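Local coordinates for glycosyl hydrolase family 2, TIM barrel domain protein (Faecalibacterium prausnitzii A2-165, PDB 6ED2), which probably hydrolyses beta-glucuronides, as one of the gut bacterial beta-glucuronidases of glycosyl hydrolase family 2 that can reactivate drugs, at residues L373-M384 and S432-Q443; L578-Q586 and N597-R606. One frame throughout, in Å; residues are numbered along the deposited sequence.

Contact 1: residues L373-M384 and S432-Q443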
loop_
_atom_site.group_PDB
_atom_site.type_symbol
_atom_site.label_atom_id
_atom_site.label_comp_id
_atom_site.label_asym_id
_atom_site.label_seq_id
_atom_site.Cartn_x
_atom_site.Cartn_y
_atom_site.Cartn_z
ATOM N N LEU A 373 -21.658 16.878 20.488
ATOM C CA LEU A 373 -21.262 17.102 21.869
ATOM C C LEU A 373 -19.745 17.083 21.968
ATOM O O LEU A 373 -19.089 16.204 21.401
ATOM C CB LEU A 373 -21.855 16.022 22.782
ATOM C CG LEU A 373 -23.354 15.781 22.656
ATOM C CD1 LEU A 373 -23.801 14.636 23.559
ATOM C CD2 LEU A 373 -24.104 17.068 22.999
ATOM N N ILE A 374 -19.195 18.026 22.723
ATOM C CA ILE A 374 -17.752 18.184 22.877
ATOM C C ILE A 374 -17.379 18.060 24.347
ATOM O O ILE A 374 -17.965 18.741 25.201
ATOM C CB ILE A 374 -17.280 19.546 22.342
ATOM C CG1 ILE A 374 -17.512 19.639 20.825
ATOM C CG2 ILE A 374 -15.811 19.799 22.720
ATOM C CD1 ILE A 374 -16.914 20.891 20.218
ATOM N N ILE A 375 -16.375 17.235 24.628
ATOM C CA ILE A 375 -15.639 17.275 25.881
ATOM C C ILE A 375 -14.395 18.124 25.657
ATOM O O ILE A 375 -13.502 17.742 24.898
ATOM C CB ILE A 375 -15.273 15.870 26.372
ATOM C CG1 ILE A 375 -16.543 15.022 26.524
ATOM C CG2 ILE A 375 -14.515 15.963 27.685
ATOM C CD1 ILE A 375 -16.277 13.584 26.938
ATOM N N ASP A 376 -14.330 19.269 26.331
ATOM C CA ASP A 376 -13.316 20.289 26.088
ATOM C C ASP A 376 -12.134 20.043 27.014
ATOM O O ASP A 376 -12.300 19.990 28.244
ATOM C CB ASP A 376 -13.914 21.674 26.331
ATOM C CG ASP A 376 -13.263 22.779 25.487
ATOM O OD1 ASP A 376 -12.255 22.540 24.764
ATOM O OD2 ASP A 376 -13.775 23.918 25.577
ATOM N N GLU A 377 -10.942 19.923 26.440
ATOM C CA GLU A 377 -9.774 19.467 27.181
ATOM C C GLU A 377 -8.638 20.481 27.112
ATOM O O GLU A 377 -8.261 20.944 26.028
ATOM C CB GLU A 377 -9.300 18.111 26.654
ATOM C CG GLU A 377 -8.101 17.556 27.420
ATOM C CD GLU A 377 -7.836 16.081 27.112
ATOM O OE1 GLU A 377 -8.682 15.223 27.477
ATOM O OE2 GLU A 377 -6.773 15.783 26.514
ATOM N N VAL A 378 -8.065 20.772 28.269
ATOM C CA VAL A 378 -6.934 21.682 28.432
ATOM C C VAL A 378 -5.636 20.914 28.152
ATOM O O VAL A 378 -5.622 19.683 28.278
ATOM C CB VAL A 378 -7.022 22.295 29.842
ATOM C CG1 VAL A 378 -6.427 21.374 30.892
ATOM C CG2 VAL A 378 -6.475 23.699 29.899
ATOM N N PRO A 379 -4.522 21.551 27.721
ATOM C CA PRO A 379 -3.353 20.740 27.313
ATOM C C PRO A 379 -2.554 20.135 28.467
ATOM O O PRO A 379 -1.320 20.085 28.413
ATOM C CB PRO A 379 -2.496 21.733 26.512
ATOM C CG PRO A 379 -3.375 22.935 26.273
ATOM C CD PRO A 379 -4.303 22.977 27.434
ATOM N N ALA A 380 -3.245 19.636 29.497
ATOM C CA ALA A 380 -2.597 19.049 30.674
ATOM C C ALA A 380 -2.265 17.579 30.407
ATOM O O ALA A 380 -2.838 16.643 30.979
ATOM C CB ALA A 380 -3.486 19.200 31.898
ATOM N N VAL A 381 -1.317 17.388 29.501
ATOM C CA VAL A 381 -0.906 16.062 29.073
ATOM C C VAL A 381 0.607 15.994 29.189
ATOM O O VAL A 381 1.303 17.006 29.043
ATOM C CB VAL A 381 -1.382 15.753 27.629
ATOM C CG1 VAL A 381 -0.793 16.768 26.645
ATOM C CG2 VAL A 381 -1.037 14.300 27.222
ATOM N N GLY A 382 1.116 14.794 29.468
ATOM C CA GLY A 382 2.531 14.602 29.723
ATOM C C GLY A 382 2.946 14.668 31.178
ATOM O O GLY A 382 4.154 14.711 31.454
ATOM N N PHE A 383 1.991 14.666 32.121
ATOM C CA PHE A 383 2.305 14.804 33.548
ATOM C C PHE A 383 2.695 13.439 34.122
ATOM O O PHE A 383 2.072 12.918 35.048
ATOM C CB PHE A 383 1.119 15.396 34.306
ATOM C CG PHE A 383 0.782 16.832 33.930
ATOM C CD1 PHE A 383 1.530 17.532 32.976
ATOM C CD2 PHE A 383 -0.283 17.491 34.549
ATOM C CE1 PHE A 383 1.224 18.852 32.647
ATOM C CE2 PHE A 383 -0.602 18.827 34.217
ATOM C CZ PHE A 383 0.161 19.508 33.269
ATOM N N MET A 384 3.749 12.865 33.545
ATOM C CA MET A 384 4.121 11.459 33.758
ATOM C C MET A 384 5.485 11.193 33.138
ATOM O O MET A 384 6.493 11.728 33.605
ATOM C CB MET A 384 3.065 10.516 33.154
ATOM C CG MET A 384 3.420 9.017 33.159
ATOM S SD MET A 384 3.955 8.357 34.766
ATOM C CE MET A 384 3.426 6.640 34.682
ATOM N N SER A 432 -22.527 23.115 22.111
ATOM C CA SER A 432 -21.873 21.828 21.887
ATOM C C SER A 432 -21.028 21.385 23.081
ATOM O O SER A 432 -20.902 20.179 23.320
ATOM C CB SER A 432 -21.002 21.878 20.618
ATOM O OG SER A 432 -19.945 22.825 20.727
ATOM N N VAL A 433 -20.460 22.322 23.841
ATOM C CA VAL A 433 -19.525 22.001 24.923
ATOM C C VAL A 433 -20.313 21.576 26.165
ATOM O O VAL A 433 -21.027 22.385 26.767
ATOM C CB VAL A 433 -18.608 23.187 25.224
ATOM C CG1 VAL A 433 -17.774 22.947 26.499
ATOM C CG2 VAL A 433 -17.698 23.451 24.026
ATOM N N ILE A 434 -20.181 20.308 26.560
ATOM C CA ILE A 434 -20.967 19.760 27.665
ATOM C C ILE A 434 -20.117 19.238 28.821
ATOM O O ILE A 434 -20.677 18.810 29.833
ATOM C CB ILE A 434 -21.938 18.657 27.183
ATOM C CG1 ILE A 434 -21.251 17.642 26.264
ATOM C CG2 ILE A 434 -23.125 19.262 26.454
ATOM C CD1 ILE A 434 -20.534 16.523 26.987
ATOM N N ALA A 435 -18.791 19.261 28.720
ATOM C CA ALA A 435 -17.966 18.726 29.800
ATOM C C ALA A 435 -16.547 19.237 29.645
ATOM O O ALA A 435 -16.126 19.627 28.550
ATOM C CB ALA A 435 -17.971 17.192 29.823
ATOM N N TRP A 436 -15.812 19.215 30.759
ATOM C CA TRP A 436 -14.430 19.679 30.838
ATOM C C TRP A 436 -13.531 18.514 31.209
ATOM O O TRP A 436 -13.801 17.811 32.184
ATOM C CB TRP A 436 -14.257 20.785 31.895
ATOM C CG TRP A 436 -15.294 21.868 31.823
ATOM C CD1 TRP A 436 -16.309 22.105 32.710
ATOM C CD2 TRP A 436 -15.428 22.850 30.788
ATOM N NE1 TRP A 436 -17.049 23.194 32.306
ATOM C CE2 TRP A 436 -16.526 23.668 31.127
ATOM C CE3 TRP A 436 -14.710 23.132 29.620
ATOM C CZ2 TRP A 436 -16.937 24.737 30.325
ATOM C CZ3 TRP A 436 -15.117 24.209 28.829
ATOM C CH2 TRP A 436 -16.221 24.985 29.182
ATOM N N SER A 437 -12.459 18.313 30.455
ATOM C CA SER A 437 -11.455 17.322 30.809
ATOM C C SER A 437 -10.212 18.071 31.260
ATOM O O SER A 437 -9.658 18.862 30.497
ATOM C CB SER A 437 -11.158 16.391 29.633
ATOM O OG SER A 437 -10.004 15.620 29.912
ATOM N N LEU A 438 -9.772 17.827 32.496
ATOM C CA LEU A 438 -8.798 18.710 33.127
ATOM C C LEU A 438 -7.362 18.222 33.000
ATOM O O LEU A 438 -6.437 19.020 33.189
ATOM C CB LEU A 438 -9.143 18.893 34.609
ATOM C CG LEU A 438 -10.150 19.975 35.031
ATOM C CD1 LEU A 438 -11.345 20.055 34.145
ATOM C CD2 LEU A 438 -10.609 19.754 36.462
ATOM N N LEU A 439 -7.159 16.937 32.705
ATOM C CA LEU A 439 -5.840 16.343 32.521
ATOM C C LEU A 439 -5.998 15.130 31.622
ATOM O O LEU A 439 -7.058 14.497 31.607
ATOM C CB LEU A 439 -5.179 15.907 33.844
ATOM C CG LEU A 439 -5.119 16.809 35.079
ATOM C CD1 LEU A 439 -6.307 16.544 35.967
ATOM C CD2 LEU A 439 -3.821 16.591 35.847
ATOM N N ASN A 440 -4.955 14.825 30.844
ATOM C CA ASN A 440 -4.920 13.589 30.063
ATOM C C ASN A 440 -3.795 12.715 30.592
ATOM O O ASN A 440 -2.614 13.067 30.469
ATOM C CB ASN A 440 -4.735 13.828 28.562
ATOM C CG ASN A 440 -4.770 12.511 27.761
ATOM O OD1 ASN A 440 -5.838 11.927 27.531
ATOM N ND2 ASN A 440 -3.599 12.031 27.360
ATOM N N GLU A 441 -4.166 11.577 31.161
ATOM C CA GLU A 441 -3.221 10.574 31.638
ATOM C C GLU A 441 -2.156 11.145 32.582
ATOM O O GLU A 441 -0.958 10.966 32.356
ATOM C CB GLU A 441 -2.559 9.879 30.457
ATOM C CG GLU A 441 -3.514 9.064 29.617
ATOM C CD GLU A 441 -2.802 8.277 28.535
ATOM O OE1 GLU A 441 -1.624 8.580 28.248
ATOM O OE2 GLU A 441 -3.416 7.351 27.974
ATOM N N PRO A 442 -2.560 11.829 33.650
ATOM C CA PRO A 442 -1.582 12.231 34.660
ATOM C C PRO A 442 -1.198 11.026 35.500
ATOM O O PRO A 442 -1.935 10.042 35.593
ATOM C CB PRO A 442 -2.339 13.271 35.495
ATOM C CG PRO A 442 -3.743 12.813 35.423
ATOM C CD PRO A 442 -3.937 12.150 34.070
ATOM N N GLN A 443 -0.017 11.108 36.109
ATOM C CA GLN A 443 0.427 10.068 37.032
ATOM C C GLN A 443 -0.330 10.247 38.356
ATOM O O GLN A 443 0.204 10.729 39.352
ATOM C CB GLN A 443 1.942 10.138 37.224
ATOM C CG GLN A 443 2.529 9.039 38.123
ATOM C CD GLN A 443 4.048 9.143 38.289
ATOM O OE1 GLN A 443 4.638 10.225 38.210
ATOM N NE2 GLN A 443 4.686 8.004 38.505
HETATM O O HOH W 1 -1.005 14.607 32.208
HETATM O O HOH W 2 0.513 12.060 30.047
#
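Strands 373-377 and 433-440 run side by side in parallel, their axes 4.5 Å apart at closest and 28° off true alignment, with a beta bulge where the register slips by one residue between I374 and I375. The backbone of D376 is held twice by the neighbouring strand: its N donates to A435 O at 2.9 Å, and its O accepts S437 N at 2.8 Å. Its carboxylate lies at the rim of the W436 ring, OD2 3.5 Å from CZ3, while OD1 is hydrogen-bonded to Y364 OH. I375 points to the other side of the sheet, where its CG2 rests 3.9 Å from S437 CB. These are neighbouring staves of the TIM barrel. E377, whose CG stands anti to the backbone N (chi1 -178°), extends beside S437; S437 OG donates to its OE1 at 2.8 Å, on the anti side and 32° out of the carboxylate plane. R353 forms a salt bridge with OE1, and H356 ND1 is hydrogen-bonded to OE2. With an alanine here, R353 would probably lose this charge partner and S437 OG its acceptor. Past the strand, A380 centres an inverse gamma turn, and its O receives N440 N at 2.8 Å. N440 ND2 lies alongside V381, 3.4 Å from CG2, while its OD1 is held by T473 and R353. The side chains of F383 and L439 cross at about a right angle.

Contact 2: residues L578-Q586 and N597-R606. With FMT (formic acid), chain G.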
loop_
_atom_site.group_PDB
_atom_site.type_symbol
_atom_site.label_atom_id
_atom_site.label_comp_id
_atom_site.label_asym_id
_atom_site.label_seq_id
_atom_site.Cartn_x
_atom_site.Cartn_y
_atom_site.Cartn_z
ATOM N N LEU A 578 -15.474 6.702 23.296
ATOM C CA LEU A 578 -14.792 7.588 22.369
ATOM C C LEU A 578 -13.506 6.866 22.023
ATOM O O LEU A 578 -12.656 6.650 22.898
ATOM C CB LEU A 578 -14.534 8.971 22.968
ATOM C CG LEU A 578 -15.742 9.704 23.550
ATOM C CD1 LEU A 578 -15.313 11.079 24.032
ATOM C CD2 LEU A 578 -16.894 9.831 22.581
ATOM N N VAL A 579 -13.388 6.448 20.764
ATOM C CA VAL A 579 -12.294 5.577 20.357
ATOM C C VAL A 579 -11.110 6.446 19.968
ATOM O O VAL A 579 -11.270 7.599 19.555
ATOM C CB VAL A 579 -12.744 4.633 19.215
ATOM C CG1 VAL A 579 -12.973 5.405 17.910
ATOM C CG2 VAL A 579 -11.748 3.488 19.010
ATOM N N TRP A 580 -9.904 5.907 20.139
ATOM C CA TRP A 580 -8.684 6.551 19.664
ATOM C C TRP A 580 -8.287 5.931 18.327
ATOM O O TRP A 580 -8.042 4.728 18.261
ATOM C CB TRP A 580 -7.566 6.352 20.674
ATOM C CG TRP A 580 -6.410 7.278 20.530
ATOM C CD1 TRP A 580 -5.135 6.947 20.177
ATOM C CD2 TRP A 580 -6.409 8.680 20.789
ATOM N NE1 TRP A 580 -4.339 8.064 20.198
ATOM C CE2 TRP A 580 -5.101 9.144 20.563
ATOM C CE3 TRP A 580 -7.396 9.595 21.179
ATOM C CZ2 TRP A 580 -4.747 10.486 20.716
ATOM C CZ3 TRP A 580 -7.048 10.920 21.320
ATOM C CH2 TRP A 580 -5.730 11.355 21.093
ATOM N N ASN A 581 -8.209 6.726 17.266
ATOM C CA ASN A 581 -8.436 8.165 17.182
ATOM C C ASN A 581 -9.283 8.351 15.907
ATOM O O ASN A 581 -9.353 7.426 15.087
ATOM C CB ASN A 581 -7.086 8.886 17.084
ATOM C CG ASN A 581 -7.193 10.418 16.952
ATOM O OD1 ASN A 581 -7.514 10.955 15.885
ATOM N ND2 ASN A 581 -6.816 11.122 18.020
ATOM N N PHE A 582 -9.915 9.515 15.727
ATOM C CA PHE A 582 -10.649 9.782 14.488
ATOM C C PHE A 582 -9.804 9.477 13.243
ATOM O O PHE A 582 -10.276 8.839 12.298
ATOM C CB PHE A 582 -11.125 11.241 14.475
ATOM C CG PHE A 582 -11.746 11.675 13.159
ATOM C CD1 PHE A 582 -13.048 11.317 12.844
ATOM C CD2 PHE A 582 -11.030 12.438 12.257
ATOM C CE1 PHE A 582 -13.619 11.694 11.649
ATOM C CE2 PHE A 582 -11.599 12.842 11.049
ATOM C CZ PHE A 582 -12.894 12.470 10.747
ATOM N N ALA A 583 -8.546 9.911 13.220
ATOM C CA ALA A 583 -7.741 9.746 12.017
ATOM C C ALA A 583 -6.274 9.557 12.384
ATOM O O ALA A 583 -5.813 10.048 13.416
ATOM C CB ALA A 583 -7.918 10.956 11.075
ATOM N N ASP A 584 -5.542 8.842 11.524
ATOM C CA ASP A 584 -4.093 8.750 11.661
ATOM C C ASP A 584 -3.500 10.148 11.788
ATOM O O ASP A 584 -3.929 11.079 11.099
ATOM C CB ASP A 584 -3.459 8.038 10.453
ATOM C CG ASP A 584 -4.025 6.618 10.203
ATOM O OD1 ASP A 584 -4.474 5.931 11.157
ATOM O OD2 ASP A 584 -3.993 6.189 9.021
ATOM N N PHE A 585 -2.516 10.296 12.678
ATOM C CA PHE A 585 -1.957 11.606 12.980
ATOM C C PHE A 585 -0.476 11.444 13.262
ATOM O O PHE A 585 0.014 10.334 13.501
ATOM C CB PHE A 585 -2.673 12.278 14.172
ATOM C CG PHE A 585 -2.551 11.516 15.486
ATOM C CD1 PHE A 585 -1.513 11.782 16.367
ATOM C CD2 PHE A 585 -3.484 10.549 15.838
ATOM C CE1 PHE A 585 -1.396 11.084 17.567
ATOM C CE2 PHE A 585 -3.379 9.847 17.047
ATOM C CZ PHE A 585 -2.336 10.121 17.915
ATOM N N GLN A 586 0.231 12.575 13.256
ATOM C CA GLN A 586 1.683 12.577 13.355
ATOM C C GLN A 586 2.149 12.552 14.811
ATOM O O GLN A 586 1.625 13.278 15.666
ATOM C CB GLN A 586 2.276 13.803 12.663
ATOM C CG GLN A 586 3.741 13.623 12.331
ATOM C CD GLN A 586 3.931 12.455 11.388
ATOM O OE1 GLN A 586 3.231 12.353 10.380
ATOM N NE2 GLN A 586 4.838 11.540 11.730
ATOM N N ASN A 597 0.956 7.885 14.215
ATOM C CA ASN A 597 0.055 6.991 14.924
ATOM C C ASN A 597 -0.960 6.448 13.934
ATOM O O ASN A 597 -1.541 7.218 13.168
ATOM C CB ASN A 597 -0.644 7.754 16.054
ATOM C CG ASN A 597 -1.492 6.855 16.957
ATOM O OD1 ASN A 597 -2.429 6.194 16.499
ATOM N ND2 ASN A 597 -1.187 6.861 18.252
ATOM N N LYS A 598 -1.181 5.133 13.958
ATOM C CA LYS A 598 -2.012 4.476 12.953
ATOM C C LYS A 598 -3.260 3.844 13.565
ATOM O O LYS A 598 -3.789 2.856 13.048
ATOM C CB LYS A 598 -1.196 3.441 12.180
ATOM C CG LYS A 598 -0.196 4.085 11.214
ATOM C CD LYS A 598 -0.937 4.928 10.172
ATOM C CE LYS A 598 -0.071 5.266 8.954
ATOM N NZ LYS A 598 0.951 6.314 9.232
ATOM N N LYS A 599 -3.750 4.406 14.665
ATOM C CA LYS A 599 -5.002 3.961 15.254
ATOM C C LYS A 599 -6.211 4.692 14.663
ATOM O O LYS A 599 -7.327 4.539 15.171
ATOM C CB LYS A 599 -4.945 4.128 16.778
ATOM C CG LYS A 599 -3.787 3.354 17.454
ATOM C CD LYS A 599 -4.091 3.092 18.945
ATOM C CE LYS A 599 -2.996 2.265 19.655
ATOM N NZ LYS A 599 -1.635 2.894 19.697
ATOM N N GLY A 600 -6.013 5.463 13.594
ATOM C CA GLY A 600 -7.126 6.188 13.008
ATOM C C GLY A 600 -8.253 5.252 12.598
ATOM O O GLY A 600 -8.025 4.139 12.118
ATOM N N ILE A 601 -9.485 5.701 12.833
ATOM C CA ILE A 601 -10.630 5.053 12.207
ATOM C C ILE A 601 -10.713 5.460 10.730
ATOM O O ILE A 601 -11.186 4.679 9.883
ATOM C CB ILE A 601 -11.909 5.408 12.987
ATOM C CG1 ILE A 601 -11.792 4.928 14.444
ATOM C CG2 ILE A 601 -13.152 4.793 12.327
ATOM C CD1 ILE A 601 -11.360 3.445 14.578
ATOM N N PHE A 602 -10.252 6.669 10.405
ATOM C CA PHE A 602 -10.036 7.133 9.043
ATOM C C PHE A 602 -8.550 7.357 8.825
ATOM O O PHE A 602 -7.790 7.549 9.784
ATOM C CB PHE A 602 -10.811 8.425 8.769
ATOM C CG PHE A 602 -12.287 8.295 9.022
ATOM C CD1 PHE A 602 -13.150 7.931 7.990
ATOM C CD2 PHE A 602 -12.806 8.511 10.290
ATOM C CE1 PHE A 602 -14.497 7.791 8.208
ATOM C CE2 PHE A 602 -14.164 8.371 10.532
ATOM C CZ PHE A 602 -15.016 8.005 9.491
ATOM N N THR A 603 -8.137 7.313 7.551
ATOM C CA THR A 603 -6.774 7.698 7.217
ATOM C C THR A 603 -6.587 9.199 7.460
ATOM O O THR A 603 -7.544 9.956 7.623
ATOM C CB THR A 603 -6.460 7.390 5.751
ATOM O OG1 THR A 603 -7.271 8.237 4.925
ATOM C CG2 THR A 603 -6.729 5.918 5.405
ATOM N N ARG A 604 -5.330 9.632 7.442
ATOM C CA ARG A 604 -5.036 11.048 7.598
ATOM C C ARG A 604 -5.595 11.873 6.438
ATOM O O ARG A 604 -5.850 13.073 6.597
ATOM C CB ARG A 604 -3.520 11.239 7.725
ATOM C CG ARG A 604 -3.121 12.579 8.311
ATOM C CD ARG A 604 -1.622 12.751 8.309
ATOM N NE ARG A 604 -1.182 13.750 9.279
ATOM C CZ ARG A 604 -0.028 14.399 9.210
ATOM N NH1 ARG A 604 0.790 14.183 8.185
ATOM N NH2 ARG A 604 0.311 15.258 10.167
ATOM N N GLN A 605 -5.765 11.256 5.265
ATOM C CA GLN A 605 -6.382 11.867 4.094
ATOM C C GLN A 605 -7.902 11.791 4.140
ATOM O O GLN A 605 -8.569 12.127 3.152
ATOM C CB GLN A 605 -5.858 11.190 2.821
ATOM C CG GLN A 605 -4.342 11.334 2.646
ATOM C CD GLN A 605 -3.516 10.440 3.585
ATOM O OE1 GLN A 605 -3.913 9.317 3.892
ATOM N NE2 GLN A 605 -2.363 10.949 4.045
ATOM N N ARG A 606 -8.447 11.301 5.254
ATOM C CA ARG A 606 -9.870 11.388 5.554
ATOM C C ARG A 606 -10.685 10.411 4.717
ATOM O O ARG A 606 -11.777 10.735 4.245
ATOM C CB ARG A 606 -10.392 12.809 5.384
ATOM C CG ARG A 606 -10.354 13.612 6.661
ATOM C CD ARG A 606 -8.980 13.639 7.318
ATOM N NE ARG A 606 -8.992 14.531 8.472
ATOM C CZ ARG A 606 -7.950 14.763 9.266
ATOM N NH1 ARG A 606 -6.781 14.178 9.040
ATOM N NH2 ARG A 606 -8.083 15.596 10.294
HETATM C C FMT G . -1.877 5.403 21.748
HETATM O O1 FMT G . -2.356 5.462 20.618
HETATM O O2 FMT G . -0.748 5.818 22.018
HETATM O O HOH W 3 -5.164 13.334 11.405
HETATM O O HOH W 4 -3.060 7.917 7.215
#
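N597 lays its side chain over one face of the F585 ring, CB 3.6 Å from the ring centroid in a CH-pi contact and the amide stacked at 18° to the ring plane. F585 CG sits between backbone N and carbonyl carbon (chi1 62°), bringing the ring under N597. The amide is held at both ends: OD1 accepts K599 N in an Asx turn, and ND2 donates to O1 of a bound formic acid, probably from the crystallisation liquor, at 3.0 Å. K599, bent at its last torsion (chi4 62°), brings NZ to the same oxygen at 2.8 Å, with W580 presenting its ring edge; D539 forms a salt bridge with NZ. Here the loop leaving the C-terminal end of barrel strand 574-580, begun by a cis peptide before N581, folds against the chain leading to helix 610-621. D584 OD1 accepts G600 N at 2.9 Å and pairs with K609, while OD2 reaches R604 N through a water. A side chain on G600 would hit the backbone of A583 and D584. Beside helix 334-347, F582 and F602 meet obliquely, F582 CE1 3.5 Å from F602 CE2; against F615, V579 CG1 meets I601 CG1 tip to tip at 3.7 Å.

In the fold
After the N-terminal beta-sandwich domains the chain enters the barrel, and strand 373-377 leads out through its loop and helix 409-427 before strand 433-440 returns beside it, so contact 1 closes a beta-alpha-beta crossover. The chain then passes through strands 470-474, 492-495 and 531-535 to strand 574-580, where contact 2 closes a much shorter, irregular loop ahead of helix 610-621. The two are in series and neither encloses the other. Contact 1 joins adjacent strands in the barrel wall; contact 2 ties the end of the strand that completes the ring, beside 312-320, to the final connection. Their centres lie about 19 Å apart, yet they meet through I375 CD1 and L578 CD1, 4.0 Å apart.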